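Local coordinates for protein SPD1 nuclease (Streptococcus pyogenes, PDB 2XGR) that hydrolyses DNA as a secreted, prophage-encoded endonuclease, probably using a bound metal ion, at residues P175-L179 / V202-S206; A73-I78 / H121-Y125. One frame throughout, in Å; residues are numbered along the deposited sequence.

Contact 1. Residues P175-L179 / V202-S206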
ATOM      1  N   PRO A 175      -7.277   2.294  17.917  1.00 13.44           N
ATOM      2  CA  PRO A 175      -6.779   3.656  17.764  1.00 14.73           C
ATOM      3  C   PRO A 175      -5.464   3.921  18.484  1.00 15.24           C
ATOM      4  O   PRO A 175      -4.840   4.949  18.217  1.00 17.62           O
ATOM      5  CB  PRO A 175      -7.904   4.526  18.359  1.00 16.05           C
ATOM      6  CG  PRO A 175      -8.618   3.590  19.359  1.00 16.90           C
ATOM      7  CD  PRO A 175      -8.600   2.264  18.608  1.00 13.84           C
ATOM      8  N   ASP A 176      -5.060   3.027  19.407  1.00 14.18           N
ATOM      9  CA  ASP A 176      -3.808   3.210  20.079  1.00 17.30           C
ATOM     10  C   ASP A 176      -2.649   2.493  19.408  1.00 14.06           C
ATOM     11  O   ASP A 176      -1.497   2.690  19.818  1.00 16.39           O
ATOM     12  CB  ASP A 176      -3.910   2.771  21.555  1.00 18.42           C
ATOM     13  CG  ASP A 176      -4.873   3.669  22.373  1.00 26.12           C
ATOM     14  OD1 ASP A 176      -4.772   4.931  22.294  1.00 28.70           O
ATOM     15  OD2 ASP A 176      -5.787   3.094  23.002  1.00 38.10           O
ATOM     16  N   PHE A 177      -2.945   1.680  18.398  1.00 11.08           N
ATOM     17  CA  PHE A 177      -1.901   0.897  17.733  1.00 10.63           C
ATOM     18  C   PHE A 177      -1.469   1.602  16.440  1.00  8.59           C
ATOM     19  O   PHE A 177      -2.115   2.555  15.957  1.00 10.82           O
ATOM     20  CB  PHE A 177      -2.397  -0.526  17.388  1.00  9.34           C
ATOM     21  CG  PHE A 177      -2.666  -1.397  18.624  1.00 14.15           C
ATOM     22  CD1 PHE A 177      -2.168  -1.016  19.859  1.00 18.52           C
ATOM     23  CD2 PHE A 177      -3.352  -2.619  18.491  1.00 16.49           C
ATOM     24  CE1 PHE A 177      -2.395  -1.844  21.007  1.00 21.62           C
ATOM     25  CE2 PHE A 177      -3.534  -3.459  19.643  1.00 14.97           C
ATOM     26  CZ  PHE A 177      -3.045  -3.043  20.858  1.00 17.97           C
ATOM     27  N   TRP A 178      -0.330   1.144  15.905  1.00  9.02           N
ATOM     28  CA  TRP A 178       0.252   1.786  14.706  1.00  8.74           C
ATOM     29  C   TRP A 178       0.237   0.792  13.573  1.00  8.01           C
ATOM     30  O   TRP A 178       0.327  -0.408  13.805  1.00  7.55           O
ATOM     31  CB  TRP A 178       1.717   2.102  14.953  1.00  7.79           C
ATOM     32  CG  TRP A 178       1.889   3.115  16.064  1.00 11.42           C
ATOM     33  CD1 TRP A 178       1.842   2.886  17.429  1.00 11.89           C
ATOM     34  CD2 TRP A 178       2.121   4.522  15.890  1.00 10.43           C
ATOM     35  NE1 TRP A 178       1.996   4.111  18.121  1.00 11.28           N
ATOM     36  CE2 TRP A 178       2.162   5.113  17.192  1.00 10.90           C
ATOM     37  CE3 TRP A 178       2.235   5.357  14.751  1.00  7.95           C
ATOM     38  CZ2 TRP A 178       2.374   6.491  17.371  1.00 12.05           C
ATOM     39  CZ3 TRP A 178       2.488   6.713  14.946  1.00 11.16           C
ATOM     40  CH2 TRP A 178       2.514   7.270  16.241  1.00 12.26           C
ATOM     41  N   LEU A 179       0.108   1.311  12.366  1.00  6.89           N
ATOM     42  CA  LEU A 179       0.313   0.518  11.141  1.00  6.84           C
ATOM     43  C   LEU A 179       1.626   0.951  10.529  1.00  6.58           C
ATOM     44  O   LEU A 179       1.858   2.173  10.315  1.00  5.82           O
ATOM     45  CB  LEU A 179      -0.835   0.843  10.195  1.00  6.87           C
ATOM     46  CG  LEU A 179      -0.619   0.298   8.747  1.00  7.78           C
ATOM     47  CD1 LEU A 179      -0.512  -1.284   8.730  1.00  7.14           C
ATOM     48  CD2 LEU A 179      -1.761   0.800   7.803  1.00  6.47           C
ATOM     49  N   VAL A 202       2.429  -4.398   8.822  1.00  4.60           N
ATOM     50  CA  VAL A 202       2.421  -5.072  10.138  1.00  6.24           C
ATOM     51  C   VAL A 202       1.929  -4.028  11.121  1.00  7.44           C
ATOM     52  O   VAL A 202       2.054  -2.806  10.832  1.00  8.35           O
ATOM     53  CB  VAL A 202       3.785  -5.573  10.509  1.00  5.97           C
ATOM     54  CG1 VAL A 202       4.764  -4.359  10.730  1.00  6.31           C
ATOM     55  CG2 VAL A 202       3.768  -6.503  11.822  1.00  6.95           C
ATOM     56  N   GLY A 203       1.351  -4.470  12.241  1.00  7.45           N
ATOM     57  CA  GLY A 203       0.890  -3.504  13.271  1.00  8.38           C
ATOM     58  C   GLY A 203       1.961  -3.422  14.372  1.00  9.67           C
ATOM     59  O   GLY A 203       2.854  -4.293  14.467  1.00  9.63           O
ATOM     60  N   ILE A 204       1.947  -2.316  15.122  1.00  9.57           N
ATOM     61  CA  ILE A 204       2.860  -2.186  16.265  1.00 11.32           C
ATOM     62  C   ILE A 204       2.038  -1.692  17.478  1.00 14.18           C
ATOM     63  O   ILE A 204       1.244  -0.759  17.359  1.00 11.87           O
ATOM     64  CB  ILE A 204       3.962  -1.158  15.977  1.00 10.54           C
ATOM     65  CG1 ILE A 204       4.754  -1.557  14.716  1.00 11.77           C
ATOM     66  CG2 ILE A 204       5.046  -1.176  17.157  1.00 13.67           C
ATOM     67  CD1 ILE A 204       5.863  -0.510  14.305  1.00 12.00           C
ATOM     68  N   ASP A 205       2.136  -2.405  18.588  1.00 14.97           N
ATOM     69  CA  ASP A 205       1.336  -1.984  19.751  1.00 17.90           C
ATOM     70  C   ASP A 205       2.124  -0.928  20.573  1.00 18.76           C
ATOM     71  O   ASP A 205       3.239  -0.528  20.198  1.00 16.45           O
ATOM     72  CB  ASP A 205       0.858  -3.215  20.557  1.00 16.96           C
ATOM     73  CG  ASP A 205       1.966  -3.859  21.394  1.00 21.69           C
ATOM     74  OD1 ASP A 205       3.105  -3.325  21.491  1.00 21.01           O
ATOM     75  OD2 ASP A 205       1.718  -4.997  21.848  1.00 20.46           O
ATOM     76  N   SER A 206       1.523  -0.435  21.654  1.00 21.74           N
ATOM     77  CA  SER A 206       2.118   0.641  22.467  1.00 25.70           C
ATOM     78  C   SER A 206       3.512   0.262  22.928  1.00 25.84           C
ATOM     79  O   SER A 206       4.369   1.150  23.120  1.00 26.93           O
ATOM     80  CB  SER A 206       1.263   0.869  23.727  1.00 25.17           C
ATOM     81  OG  SER A 206      -0.095   0.860  23.373  1.00 31.21           O
TER
HETATM   82  O   HOH W   1      -0.224   3.652  21.853  1.00 32.11           O

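Contact 2. Residues A73-I78 / H121-Y125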
ATOM      1  N   ALA A  73       9.346   6.596  -9.262  1.00  7.53           N
ATOM      2  CA  ALA A  73       9.272   6.425  -7.796  1.00  8.32           C
ATOM      3  C   ALA A  73       9.835   5.064  -7.375  1.00  7.86           C
ATOM      4  O   ALA A  73       9.732   4.062  -8.100  1.00  9.22           O
ATOM      5  CB  ALA A  73       7.763   6.462  -7.403  1.00  7.64           C
ATOM      6  N   THR A  74      10.360   4.997  -6.165  1.00  6.27           N
ATOM      7  CA  THR A  74      11.023   3.783  -5.680  1.00  8.09           C
ATOM      8  C   THR A  74      10.391   3.134  -4.465  1.00  8.61           C
ATOM      9  O   THR A  74      10.480   1.898  -4.329  1.00  7.64           O
ATOM     10  CB  THR A  74      12.530   4.000  -5.424  1.00  8.00           C
ATOM     11  OG1 THR A  74      12.738   5.077  -4.512  1.00  9.58           O
ATOM     12  CG2 THR A  74      13.189   4.387  -6.789  1.00  8.47           C
ATOM     13  N   PHE A  75       9.825   3.925  -3.543  1.00  9.63           N
ATOM     14  CA  PHE A  75       8.936   3.311  -2.503  1.00  6.44           C
ATOM     15  C   PHE A  75       8.216   4.409  -1.757  1.00  7.54           C
ATOM     16  O   PHE A  75       8.705   5.529  -1.715  1.00  7.11           O
ATOM     17  CB  PHE A  75       9.721   2.449  -1.457  1.00  6.61           C
ATOM     18  CG  PHE A  75      10.690   3.250  -0.595  1.00  5.28           C
ATOM     19  CD1 PHE A  75      10.286   3.807   0.665  1.00  6.21           C
ATOM     20  CD2 PHE A  75      12.037   3.360  -0.979  1.00 12.26           C
ATOM     21  CE1 PHE A  75      11.231   4.572   1.450  1.00 11.64           C
ATOM     22  CE2 PHE A  75      12.955   4.030  -0.166  1.00 12.97           C
ATOM     23  CZ  PHE A  75      12.561   4.636   1.033  1.00 11.04           C
ATOM     24  N   SER A  76       7.183   4.043  -0.994  1.00  7.03           N
ATOM     25  CA  SER A  76       6.606   5.014  -0.064  1.00  5.99           C
ATOM     26  C   SER A  76       6.284   4.207   1.235  1.00  6.02           C
ATOM     27  O   SER A  76       5.788   3.068   1.170  1.00  6.64           O
ATOM     28  CB  SER A  76       5.306   5.516  -0.688  1.00  6.11           C
ATOM     29  OG  SER A  76       4.698   6.422   0.241  1.00  8.19           O
ATOM     30  N   HIS A  77       6.681   4.730   2.401  1.00  6.22           N
ATOM     31  CA  HIS A  77       6.692   3.955   3.647  1.00  7.17           C
ATOM     32  C   HIS A  77       6.109   4.824   4.755  1.00  6.32           C
ATOM     33  O   HIS A  77       6.589   5.958   4.992  1.00  7.36           O
ATOM     34  CB  HIS A  77       8.112   3.558   3.996  1.00  7.00           C
ATOM     35  CG  HIS A  77       8.238   2.348   4.903  1.00  7.03           C
ATOM     36  ND1 HIS A  77       7.276   1.907   5.787  1.00 10.06           N
ATOM     37  CD2 HIS A  77       9.334   1.563   5.113  1.00  4.01           C
ATOM     38  CE1 HIS A  77       7.741   0.819   6.435  1.00  4.09           C
ATOM     39  NE2 HIS A  77       9.001   0.634   6.060  1.00 11.47           N
ATOM     40  N   ILE A  78       5.003   4.376   5.363  1.00  6.40           N
ATOM     41  CA  ILE A  78       4.369   5.193   6.407  1.00  6.03           C
ATOM     42  C   ILE A  78       4.298   4.422   7.719  1.00  6.22           C
ATOM     43  O   ILE A  78       4.229   3.171   7.741  1.00  6.64           O
ATOM     44  CB  ILE A  78       2.967   5.649   5.895  1.00  3.97           C
ATOM     45  CG1 ILE A  78       2.376   6.806   6.747  1.00  6.30           C
ATOM     46  CG2 ILE A  78       1.958   4.447   5.782  1.00  5.49           C
ATOM     47  CD1 ILE A  78       1.119   7.466   6.023  1.00  9.05           C
ATOM     48  N   HIS A 121      -1.582   6.211  -6.505  1.00  7.08           N
ATOM     49  CA  HIS A 121      -0.733   6.383  -5.367  1.00  7.21           C
ATOM     50  C   HIS A 121      -0.029   5.054  -4.997  1.00  6.96           C
ATOM     51  O   HIS A 121      -0.575   3.975  -5.236  1.00  9.41           O
ATOM     52  CB  HIS A 121      -1.609   6.704  -4.127  1.00  7.87           C
ATOM     53  CG  HIS A 121      -1.995   8.161  -4.039  1.00 16.45           C
ATOM     54  ND1 HIS A 121      -2.682   8.797  -5.048  1.00 25.66           N
ATOM     55  CD2 HIS A 121      -1.829   9.080  -3.064  1.00 24.93           C
ATOM     56  CE1 HIS A 121      -2.874  10.064  -4.718  1.00 24.59           C
ATOM     57  NE2 HIS A 121      -2.402  10.251  -3.509  1.00 23.26           N
ATOM     58  N   LEU A 122       1.160   5.173  -4.388  1.00  6.69           N
ATOM     59  CA  LEU A 122       1.780   4.006  -3.734  1.00  6.34           C
ATOM     60  C   LEU A 122       1.082   3.814  -2.353  1.00  6.30           C
ATOM     61  O   LEU A 122       0.269   2.922  -2.215  1.00  7.39           O
ATOM     62  CB  LEU A 122       3.296   4.191  -3.582  1.00  6.10           C
ATOM     63  CG  LEU A 122       4.036   4.237  -4.981  1.00  8.36           C
ATOM     64  CD1 LEU A 122       5.588   4.516  -4.701  1.00  5.61           C
ATOM     65  CD2 LEU A 122       3.934   2.855  -5.682  1.00  7.72           C
ATOM     66  N   VAL A 123       1.339   4.707  -1.402  1.00  5.93           N
ATOM     67  CA  VAL A 123       0.556   4.709  -0.158  1.00  7.29           C
ATOM     68  C   VAL A 123      -0.744   5.523  -0.406  1.00  6.62           C
ATOM     69  O   VAL A 123      -0.667   6.662  -0.851  1.00  8.14           O
ATOM     70  CB  VAL A 123       1.370   5.285   1.001  1.00  5.84           C
ATOM     71  CG1 VAL A 123       0.434   5.562   2.232  1.00  5.98           C
ATOM     72  CG2 VAL A 123       2.440   4.277   1.468  1.00  6.45           C
ATOM     73  N   GLY A 124      -1.932   4.905  -0.246  1.00  5.89           N
ATOM     74  CA  GLY A 124      -3.167   5.639  -0.572  1.00  6.67           C
ATOM     75  C   GLY A 124      -3.323   6.957   0.179  1.00  8.08           C
ATOM     76  O   GLY A 124      -2.855   7.162   1.341  1.00  7.55           O
ATOM     77  N   TYR A 125      -4.129   7.810  -0.449  1.00  6.45           N
ATOM     78  CA  TYR A 125      -4.268   9.183   0.046  1.00  8.01           C
ATOM     79  C   TYR A 125      -4.684   9.318   1.498  1.00  7.48           C
ATOM     80  O   TYR A 125      -4.107  10.147   2.220  1.00  7.22           O
ATOM     81  CB  TYR A 125      -5.347   9.900  -0.847  1.00  7.97           C
ATOM     82  CG  TYR A 125      -5.507  11.322  -0.447  1.00  8.17           C
ATOM     83  CD1 TYR A 125      -4.534  12.276  -0.734  1.00  8.32           C
ATOM     84  CD2 TYR A 125      -6.573  11.694   0.336  1.00  9.24           C
ATOM     85  CE1 TYR A 125      -4.695  13.626  -0.379  1.00  9.51           C
ATOM     86  CE2 TYR A 125      -6.762  13.054   0.687  1.00 10.90           C
ATOM     87  CZ  TYR A 125      -5.782  13.977   0.387  1.00  8.33           C
ATOM     88  OH  TYR A 125      -5.939  15.304   0.768  1.00 11.47           O
TER

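Contact 1. Residues P175-L179 / V202-S206
This contact closes the open end of the hairpin, where strand 178-186 begins and strand 196-204 finishes, its two chains running antiparallel with end-to-end directions 156° apart. Trp-178 and Ile-204 bury the most surface, 65 and 57 Å², and form the hydrogen-bonded pair. Trp-178 N donates to Ile-204 O at 2.9 Å (165° at the hydrogen), and Ile-204 N returns a bond to Trp-178 O at 2.8 Å (157°). Both side chains leave on the same face of the sheet, and Trp-178 CB lies 4.1 Å from Ile-204 CB. In the next, non-hydrogen-bonded pair, Leu-179 faces Gly-203, whose CA makes a CA-H...O contact of 3.2 Å with Trp-178 O.

Beyond the strand end, Phe-177 (48 Å² buried) carries the contact on. Asp-205 CB sits 3.9 Å from the Phe-177 ring centroid and 26° off the ring normal, a CH-pi contact over the face. At the open end, one water bridges Asp-176 O (2.6 Å) and Ser-206 OG (3.2 Å).

On the Trp-178 face, Phe-56 meets the indole edge-to-face. On the Leu-179 face, helix 160-173 packs through Leu-167 and Leu-171, with Trp-170 against Phe-177. Strands 76-80 and 209-214 flank the hairpin within the sheet.

Contact 2. Residues A73-I78 / H121-Y125
Strands 119-121 and 137-139 pair antiparallel and are followed by helix 142-146, consistent with the beta-beta-alpha-metal core of the His-Me finger nucleases. Residues 121-125 leave the first of these strands, and this contact packs that exit loop against strand 76-80 of the large sheet.

Apolar packing does most of the work. Val-123 and Leu-122 bury the largest areas, 78 and 66 Å², and both direct their CA-to-CB bonds toward the strand. Leu-122 reaches along the approach to the strand, placing its CD1 4.0 Å from Ala-73 CB and 3.9 Å from the backbone C of Phe-75. Val-123 meets the strand proper, its CG1 lying 4.0 Å from Ile-78 CG2. Ser-76 and Ile-78 point toward the loop while His-77 points away, so it is one face of the strand that receives Leu-122 and Val-123.

No hydrogen bond crosses directly. The nearest CA pair, Ser-76 with Val-123, is 6.1 Å apart, and the loop does not extend the sheet. Polar linkage is indirect: Asn-136 OD1 is hydrogen-bonded both to Ser-76 OG and to Val-123 N, tying strand and loop to one carbonyl oxygen. Gly-124, bonded through its N to Glu-164, then serves as the N-cap residue ahead of helix 125-128.

Ser-76 adds close van der Waals contacts of its own. Ser-76 CB lies 3.8 Å from Leu-122 CB, and Ser-76 OG comes within 3.3 Å of Val-123 CG2.

In the fold
The two contacts follow one another along the chain: contact 2 closes at residue 125, before contact 1 opens at 175. Their centres lie about 19 Å apart, although their nearest atoms approach to about 4 Å without touching. Both reach the same antiparallel sheet, where strand 76-80 of contact 2 neighbours strand 178-186 of contact 1. Contact 1 is pairing within that sheet, at the end of a hairpin, its centre about 16 Å from the chain centre; contact 2, centred about 7 Å from it, docks a loop of the probable nuclease motif onto the sheet. Helix 160-173 links them further, packing on Leu-179 and bonding Gly-124 through Glu-164. The sheet, hairpin included, thus carries both the helix and the nuclease motif.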